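VIN1 (PDB 6BFI) binds actin filaments as a sponge homolog of vinculin and may play a role in cell-cell adhesion. Local coordinates at residues V174-H179 / S193-V198. Sequence-based numbering, arbitrary orientation.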
ATOM      1  N   VAL A 174       1.455 -19.205 -18.730  1.00 62.09           N
ATOM      2  CA  VAL A 174       1.928 -18.069 -19.509  1.00 60.78           C
ATOM      3  C   VAL A 174       2.043 -16.824 -18.637  1.00 56.10           C
ATOM      4  O   VAL A 174       3.035 -16.092 -18.716  1.00 60.55           O
ATOM      5  CB  VAL A 174       1.000 -17.851 -20.718  1.00 63.21           C
ATOM      6  CG1 VAL A 174       0.983 -16.401 -21.125  1.00 64.25           C
ATOM      7  CG2 VAL A 174       1.446 -18.721 -21.883  1.00 65.98           C
ATOM      8  N   VAL A 175       1.046 -16.567 -17.787  1.00 52.20           N
ATOM      9  CA  VAL A 175       1.116 -15.407 -16.902  1.00 52.20           C
ATOM     10  C   VAL A 175       2.216 -15.595 -15.860  1.00 56.58           C
ATOM     11  O   VAL A 175       3.025 -14.689 -15.612  1.00 61.27           O
ATOM     12  CB  VAL A 175      -0.253 -15.147 -16.249  1.00 50.83           C
ATOM     13  CG1 VAL A 175      -0.175 -13.953 -15.313  1.00 47.76           C
ATOM     14  CG2 VAL A 175      -1.309 -14.918 -17.320  1.00 48.58           C
ATOM     15  N   GLU A 176       2.265 -16.780 -15.242  1.00 57.24           N
ATOM     16  CA  GLU A 176       3.351 -17.111 -14.326  1.00 64.63           C
ATOM     17  C   GLU A 176       4.712 -17.074 -15.007  1.00 67.84           C
ATOM     18  O   GLU A 176       5.728 -16.889 -14.328  1.00 68.85           O
ATOM     19  CB  GLU A 176       3.117 -18.491 -13.711  1.00 68.54           C
ATOM     20  CG  GLU A 176       2.367 -18.464 -12.390  1.00 77.73           C
ATOM     21  CD  GLU A 176       3.206 -17.911 -11.250  1.00 88.61           C
ATOM     22  OE1 GLU A 176       4.453 -17.908 -11.367  1.00 95.98           O
ATOM     23  OE2 GLU A 176       2.620 -17.480 -10.235  1.00 91.83           O
ATOM     24  N   GLN A 177       4.757 -17.263 -16.327  1.00 68.11           N
ATOM     25  CA  GLN A 177       5.984 -17.029 -17.076  1.00 65.30           C
ATOM     26  C   GLN A 177       6.256 -15.541 -17.254  1.00 61.17           C
ATOM     27  O   GLN A 177       7.418 -15.122 -17.261  1.00 63.68           O
ATOM     28  CB  GLN A 177       5.898 -17.722 -18.440  1.00 70.03           C
ATOM     29  CG  GLN A 177       6.910 -17.249 -19.476  1.00 75.04           C
ATOM     30  CD  GLN A 177       8.336 -17.562 -19.081  1.00 83.22           C
ATOM     31  OE1 GLN A 177       8.587 -18.479 -18.298  1.00 87.70           O
ATOM     32  NE2 GLN A 177       9.282 -16.796 -19.614  1.00 85.84           N
ATOM     33  N   ARG A 178       5.203 -14.730 -17.359  1.00 56.36           N
ATOM     34  CA  ARG A 178       5.366 -13.324 -17.713  1.00 52.72           C
ATOM     35  C   ARG A 178       5.798 -12.476 -16.521  1.00 53.25           C
ATOM     36  O   ARG A 178       6.745 -11.689 -16.629  1.00 58.28           O
ATOM     37  CB  ARG A 178       4.064 -12.784 -18.305  1.00 51.64           C
ATOM     38  CG  ARG A 178       4.066 -11.290 -18.575  1.00 49.52           C
ATOM     39  CD  ARG A 178       5.104 -10.908 -19.621  1.00 56.20           C
ATOM     40  NE  ARG A 178       4.965  -9.512 -20.024  1.00 59.58           N
ATOM     41  CZ  ARG A 178       5.721  -8.916 -20.940  1.00 60.96           C
ATOM     42  NH1 ARG A 178       6.684  -9.592 -21.556  1.00 60.49           N
ATOM     43  NH2 ARG A 178       5.516  -7.640 -21.243  1.00 60.48           N
ATOM     44  N   HIS A 179       5.120 -12.614 -15.374  1.00 48.84           N
ATOM     45  CA  HIS A 179       5.348 -11.632 -14.313  1.00 52.11           C
ATOM     46  C   HIS A 179       6.758 -11.641 -13.710  1.00 56.65           C
ATOM     47  O   HIS A 179       7.171 -10.613 -13.157  1.00 50.84           O
ATOM     48  CB  HIS A 179       4.291 -11.770 -13.205  1.00 48.69           C
ATOM     49  CG  HIS A 179       4.433 -12.988 -12.344  1.00 51.46           C
ATOM     50  ND1 HIS A 179       5.440 -13.136 -11.416  1.00 52.90           N
ATOM     51  CD2 HIS A 179       3.660 -14.097 -12.239  1.00 57.34           C
ATOM     52  CE1 HIS A 179       5.299 -14.295 -10.796  1.00 54.53           C
ATOM     53  NE2 HIS A 179       4.226 -14.895 -11.276  1.00 58.00           N
ATOM     54  N   SER A 193      -1.699 -11.730  -7.781  1.00 57.97           N
ATOM     55  CA  SER A 193      -2.929 -11.715  -6.995  1.00 58.62           C
ATOM     56  C   SER A 193      -4.111 -12.236  -7.807  1.00 57.46           C
ATOM     57  O   SER A 193      -4.898 -13.061  -7.321  1.00 56.29           O
ATOM     58  CB  SER A 193      -3.206 -10.302  -6.479  1.00 61.87           C
ATOM     59  OG  SER A 193      -3.328  -9.385  -7.551  1.00 67.70           O
ATOM     60  N   GLU A 194      -4.257 -11.767  -9.051  1.00 56.47           N
ATOM     61  CA  GLU A 194      -5.361 -12.255  -9.875  1.00 56.44           C
ATOM     62  C   GLU A 194      -5.191 -13.733 -10.207  1.00 54.88           C
ATOM     63  O   GLU A 194      -6.179 -14.474 -10.296  1.00 57.08           O
ATOM     64  CB  GLU A 194      -5.482 -11.423 -11.149  1.00 57.39           C
ATOM     65  CG  GLU A 194      -5.517  -9.918 -10.922  1.00 64.62           C
ATOM     66  CD  GLU A 194      -6.643  -9.473 -10.001  1.00 68.00           C
ATOM     67  OE1 GLU A 194      -7.712 -10.120  -9.996  1.00 70.51           O
ATOM     68  OE2 GLU A 194      -6.455  -8.468  -9.281  1.00 68.56           O
ATOM     69  N   LEU A 195      -3.946 -14.182 -10.394  1.00 55.79           N
ATOM     70  CA  LEU A 195      -3.684 -15.609 -10.548  1.00 58.89           C
ATOM     71  C   LEU A 195      -4.214 -16.390  -9.352  1.00 61.89           C
ATOM     72  O   LEU A 195      -4.908 -17.403  -9.512  1.00 65.66           O
ATOM     73  CB  LEU A 195      -2.186 -15.854 -10.729  1.00 61.56           C
ATOM     74  CG  LEU A 195      -1.596 -15.564 -12.109  1.00 64.83           C
ATOM     75  CD1 LEU A 195      -0.080 -15.689 -12.073  1.00 69.92           C
ATOM     76  CD2 LEU A 195      -2.188 -16.510 -13.143  1.00 64.61           C
ATOM     77  N   GLY A 196      -3.901 -15.922  -8.142  1.00 61.40           N
ATOM     78  CA  GLY A 196      -4.449 -16.556  -6.953  1.00 59.62           C
ATOM     79  C   GLY A 196      -5.965 -16.583  -6.959  1.00 55.67           C
ATOM     80  O   GLY A 196      -6.579 -17.600  -6.618  1.00 54.38           O
ATOM     81  N   THR A 197      -6.590 -15.472  -7.366  1.00 51.99           N
ATOM     82  CA  THR A 197      -8.049 -15.422  -7.431  1.00 52.57           C
ATOM     83  C   THR A 197      -8.600 -16.511  -8.346  1.00 53.89           C
ATOM     84  O   THR A 197      -9.511 -17.255  -7.963  1.00 57.61           O
ATOM     85  CB  THR A 197      -8.511 -14.042  -7.900  1.00 51.00           C
ATOM     86  OG1 THR A 197      -8.279 -13.080  -6.865  1.00 52.98           O
ATOM     87  CG2 THR A 197      -9.996 -14.063  -8.241  1.00 47.93           C
ATOM     88  N   VAL A 198      -8.049 -16.630  -9.555  1.00 50.00           N
ATOM     89  CA  VAL A 198      -8.541 -17.640 -10.491  1.00 54.88           C
ATOM     90  C   VAL A 198      -8.348 -19.041  -9.917  1.00 61.21           C
ATOM     91  O   VAL A 198      -9.271 -19.876  -9.931  1.00 59.85           O
ATOM     92  CB  VAL A 198      -7.847 -17.487 -11.858  1.00 53.33           C
ATOM     93  CG1 VAL A 198      -8.309 -18.574 -12.810  1.00 54.30           C
ATOM     94  CG2 VAL A 198      -8.128 -16.114 -12.443  1.00 48.07           C
TER
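L195 is the one residue of 193-198 that meets 174-179, and it does so with three atoms of its side chain, touching V175, E176 and H179. Ahead of it in sequence, S193 keeps to its own helix, its hydroxyl hydrogen-bonded to the carbonyls of Q189 and M190, while E194 packs on A241 and I245 of helix 224-249. At L195, CG lies anti to the carbonyl carbon (chi1 -78°), and chi2 of 173° sends CD1 out to the far helix, with CD2 branching off against V175. L195 CD1 is 3.7 Å from V175 CG1, and L195 CD2 is 3.9 Å from V175 CB, the leucine and valine lying alongside one another and pointing opposite ways. The nearest CA atoms, V175 CA and L195 CA, are 8.0 Å apart. L195 CD1 also reaches the bent chain of E176, 3.7 Å from E176 CG, and approaches the H179 imidazole obliquely, 4.1 Å from H179 CD2. Both residues thus meet L195 CD1 through carbon, though E176 OE2 is also 3.7 Å from L195 CD1. The H179 ring has E176 OE2 in its plane at the edge, and the backbone O of E176 on one face, offset toward the rim. The contact joins helices 154-178 and 185-215, consecutive in the chain and joined by a short loop, within the helical-bundle architecture of the vinculin/alpha-catenin family. An alanine in place of L195 would lose CG and both methyls, and is likely to leave V175 CG1, E176 CG and the H179 ring without this partner. Beyond G196, T197 OG1 makes a weak 3.4 Å hydrogen bond back to S193 O. V198 continues the seam between the same two helices, packing on M168 and M172, and it also touches L238 of helix 224-249.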